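Local coordinates for protein AcrH (Aeromonas hydrophila, PDB 3WXX) that probably acts as a type III secretion chaperone, binding the translocator AopB in a chaperone-translocator complex, at residues Q75-I80 and E102-L107. The protein carries 1 engineered substitution. Sequence-based numbering, arbitrary orientation.
Sequences QFRLAI and ECLLQL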
ATOM      1  N   GLN A  75       4.443   6.408  13.776  1.00 49.26           N
ATOM      2  CA  GLN A  75       4.359   6.906  12.415  1.00 51.83           C
ATOM      3  C   GLN A  75       2.916   6.900  11.874  1.00 51.00           C
ATOM      4  O   GLN A  75       2.573   6.143  10.962  1.00 52.12           O
ATOM      5  CB  GLN A  75       5.292   6.054  11.539  1.00 56.56           C
ATOM      6  CG  GLN A  75       6.751   6.408  11.727  1.00 60.81           C
ATOM      7  CD  GLN A  75       7.062   7.844  11.284  1.00 74.95           C
ATOM      8  OE1 GLN A  75       6.379   8.420  10.422  1.00 86.59           O
ATOM      9  NE2 GLN A  75       8.121   8.413  11.837  1.00 84.64           N
ATOM     10  N   PHE A  76       2.072   7.758  12.421  1.00 51.42           N
ATOM     11  CA  PHE A  76       0.617   7.698  12.162  1.00 56.90           C
ATOM     12  C   PHE A  76       0.190   7.993  10.739  1.00 55.77           C
ATOM     13  O   PHE A  76      -0.756   7.401  10.221  1.00 60.86           O
ATOM     14  CB  PHE A  76      -0.138   8.647  13.112  1.00 62.85           C
ATOM     15  CG  PHE A  76       0.133   8.363  14.570  1.00 67.59           C
ATOM     16  CD1 PHE A  76      -0.292   7.177  15.148  1.00 59.50           C
ATOM     17  CD2 PHE A  76       0.823   9.273  15.351  1.00 68.59           C
ATOM     18  CE1 PHE A  76      -0.024   6.903  16.465  1.00 62.76           C
ATOM     19  CE2 PHE A  76       1.089   9.004  16.677  1.00 66.25           C
ATOM     20  CZ  PHE A  76       0.668   7.820  17.231  1.00 69.07           C
ATOM     21  N   ARG A  77       0.871   8.935  10.119  1.00 57.43           N
ATOM     22  CA  ARG A  77       0.524   9.377   8.781  1.00 55.12           C
ATOM     23  C   ARG A  77       0.787   8.251   7.782  1.00 50.24           C
ATOM     24  O   ARG A  77      -0.015   7.986   6.886  1.00 48.28           O
ATOM     25  CB  ARG A  77       1.373  10.606   8.434  1.00 55.42           C
ATOM     26  CG  ARG A  77       0.949  11.468   7.288  1.00 58.91           C
ATOM     27  CD  ARG A  77      -0.495  11.939   7.370  1.00 70.16           C
ATOM     28  NE  ARG A  77      -0.578  13.249   7.997  1.00 68.89           N
ATOM     29  CZ  ARG A  77      -1.720  13.905   8.194  1.00 70.26           C
ATOM     30  NH1 ARG A  77      -2.883  13.354   7.829  1.00 72.15           N
ATOM     31  NH2 ARG A  77      -1.699  15.105   8.773  1.00 69.21           N
ATOM     32  N   LEU A  78       1.955   7.630   7.921  1.00 50.46           N
ATOM     33  CA  LEU A  78       2.375   6.545   7.046  1.00 49.20           C
ATOM     34  C   LEU A  78       1.531   5.302   7.262  1.00 46.67           C
ATOM     35  O   LEU A  78       1.322   4.528   6.351  1.00 43.26           O
ATOM     36  CB  LEU A  78       3.842   6.198   7.293  1.00 49.93           C
ATOM     37  CG  LEU A  78       4.927   7.251   6.984  1.00 54.84           C
ATOM     38  CD1 LEU A  78       6.315   6.619   6.886  1.00 52.20           C
ATOM     39  CD2 LEU A  78       4.631   8.040   5.715  1.00 49.14           C
ATOM     40  N   ALA A  79       1.049   5.120   8.487  1.00 46.20           N
ATOM     41  CA  ALA A  79       0.148   4.024   8.802  1.00 43.61           C
ATOM     42  C   ALA A  79      -1.195   4.177   8.103  1.00 40.68           C
ATOM     43  O   ALA A  79      -1.734   3.208   7.552  1.00 44.73           O
ATOM     44  CB  ALA A  79      -0.038   3.949  10.297  1.00 45.57           C
ATOM     45  N   ILE A  80      -1.738   5.401   8.101  1.00 41.71           N
ATOM     46  CA  ILE A  80      -2.994   5.690   7.368  1.00 36.69           C
ATOM     47  C   ILE A  80      -2.879   5.355   5.910  1.00 37.51           C
ATOM     48  O   ILE A  80      -3.796   4.803   5.322  1.00 41.55           O
ATOM     49  CB  ILE A  80      -3.402   7.141   7.494  1.00 35.98           C
ATOM     50  CG1 ILE A  80      -3.779   7.462   8.941  1.00 39.97           C
ATOM     51  CG2 ILE A  80      -4.598   7.423   6.638  1.00 34.19           C
ATOM     52  CD1 ILE A  80      -3.504   8.878   9.377  1.00 41.19           C
ATOM     53  N   GLU A 102      -7.949   5.884  14.522  1.00 44.52           N
ATOM     54  CA  GLU A 102      -7.140   6.060  15.714  1.00 42.49           C
ATOM     55  C   GLU A 102      -5.971   6.923  15.380  1.00 42.38           C
ATOM     56  O   GLU A 102      -5.681   7.879  16.081  1.00 47.88           O
ATOM     57  CB  GLU A 102      -6.593   4.743  16.233  1.00 42.91           C
ATOM     58  CG  GLU A 102      -7.624   3.777  16.786  1.00 46.27           C
ATOM     59  CD  GLU A 102      -6.971   2.554  17.422  1.00 47.94           C
ATOM     60  OE1 GLU A 102      -5.928   2.088  16.891  1.00 42.81           O
ATOM     61  OE2 GLU A 102      -7.520   2.044  18.436  1.00 48.45           O
ATOM     62  N   CYS A 103      -5.303   6.577  14.293  1.00 44.06           N
ATOM     63  CA  CYS A 103      -4.175   7.350  13.799  1.00 42.92           C
ATOM     64  C   CYS A 103      -4.584   8.787  13.492  1.00 42.52           C
ATOM     65  O   CYS A 103      -3.931   9.735  13.924  1.00 51.19           O
ATOM     66  CB  CYS A 103      -3.587   6.662  12.571  1.00 42.10           C
ATOM     67  SG  CYS A 103      -2.718   5.122  12.971  1.00 40.00           S
ATOM     68  N   LEU A 104      -5.691   8.965  12.790  1.00 42.93           N
ATOM     69  CA  LEU A 104      -6.202  10.329  12.481  1.00 44.41           C
ATOM     70  C   LEU A 104      -6.480  11.169  13.707  1.00 48.52           C
ATOM     71  O   LEU A 104      -6.109  12.322  13.757  1.00 54.14           O
ATOM     72  CB  LEU A 104      -7.428  10.259  11.605  1.00 40.63           C
ATOM     73  CG  LEU A 104      -7.082   9.822  10.167  1.00 41.99           C
ATOM     74  CD1 LEU A 104      -8.340   9.574   9.363  1.00 44.64           C
ATOM     75  CD2 LEU A 104      -6.223  10.859   9.457  1.00 42.21           C
ATOM     76  N   LEU A 105      -7.040  10.545  14.738  1.00 56.27           N
ATOM     77  CA  LEU A 105      -7.344  11.221  16.002  1.00 51.15           C
ATOM     78  C   LEU A 105      -6.089  11.688  16.692  1.00 49.99           C
ATOM     79  O   LEU A 105      -6.078  12.752  17.272  1.00 51.77           O
ATOM     80  CB  LEU A 105      -8.132  10.288  16.954  1.00 51.26           C
ATOM     81  CG  LEU A 105      -8.461  10.842  18.359  1.00 45.11           C
ATOM     82  CD1 LEU A 105      -9.284  12.121  18.268  1.00 43.60           C
ATOM     83  CD2 LEU A 105      -9.192   9.789  19.142  1.00 38.42           C
ATOM     84  N   GLN A 106      -5.051  10.861  16.675  1.00 56.54           N
ATOM     85  CA  GLN A 106      -3.780  11.236  17.248  1.00 61.30           C
ATOM     86  C   GLN A 106      -3.188  12.445  16.541  1.00 63.45           C
ATOM     87  O   GLN A 106      -2.409  13.166  17.138  1.00 71.03           O
ATOM     88  CB  GLN A 106      -2.791  10.072  17.188  1.00 65.56           C
ATOM     89  CG  GLN A 106      -3.143   8.981  18.177  1.00 70.35           C
ATOM     90  CD  GLN A 106      -2.983   9.420  19.615  1.00 75.79           C
ATOM     91  OE1 GLN A 106      -3.937   9.330  20.370  1.00 77.55           O
ATOM     92  NE2 GLN A 106      -1.803   9.928  19.997  1.00 81.22           N
ATOM     93  N   LEU A 107      -3.525  12.661  15.272  1.00 62.31           N
ATOM     94  CA  LEU A 107      -2.997  13.826  14.538  1.00 61.80           C
ATOM     95  C   LEU A 107      -3.944  15.023  14.578  1.00 59.61           C
ATOM     96  O   LEU A 107      -3.650  16.062  13.994  1.00 69.81           O
ATOM     97  CB  LEU A 107      -2.744  13.467  13.075  1.00 55.51           C
ATOM     98  CG  LEU A 107      -1.673  12.449  12.773  1.00 54.17           C
ATOM     99  CD1 LEU A 107      -1.774  12.040  11.326  1.00 54.01           C
ATOM    100  CD2 LEU A 107      -0.294  13.006  13.071  1.00 55.57           C
TER
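Helix segments 76-80 and 102-106 pack antiparallel, their axes 9.0 Å apart at closest approach with 149° between their directions, and Phe76 lies nearest Cys103, their CA atoms 5.1 Å apart. With no hydrogen bond between the two segments, the contact illustrates how helices can be joined by side-chain packing alone, here gathered around Cys103, the residue of closest backbone approach. Its SG, beside the backbone N (chi1 -71°), lies near the plane of the Phe76 ring at the edge, 3.9 Å from CD1, a sulfur-aromatic contact, and also touches the CB of Ala79. The CB of Cys103 packs against Ile80 CG1, 3.7 Å away. One face of the Phe76 ring is taken by Gln106, whose CB sits over the centre, 4.0 Å from the centroid, in a CH-pi contact. Further along the contact, Ile80 CD1 abuts Leu104 CD2, the two side chains crossing at about a right angle beside Trp123 of the AopB chain. On the more exposed flank the chain of Arg77, although its CB points away, bends at chi2 and chi3, and its end comes back to Leu107, whose CD1 lies over the centre of one guanidinium face, 3.6 Å from Arg77 CZ. Arg77 NH2 forms a salt bridge with Glu109, just past the end of helix 95-106. Two consecutive antiparallel helices joined by a short turn form a helical hairpin, consistent with the tetratricopeptide-like fold of class II type III secretion chaperones.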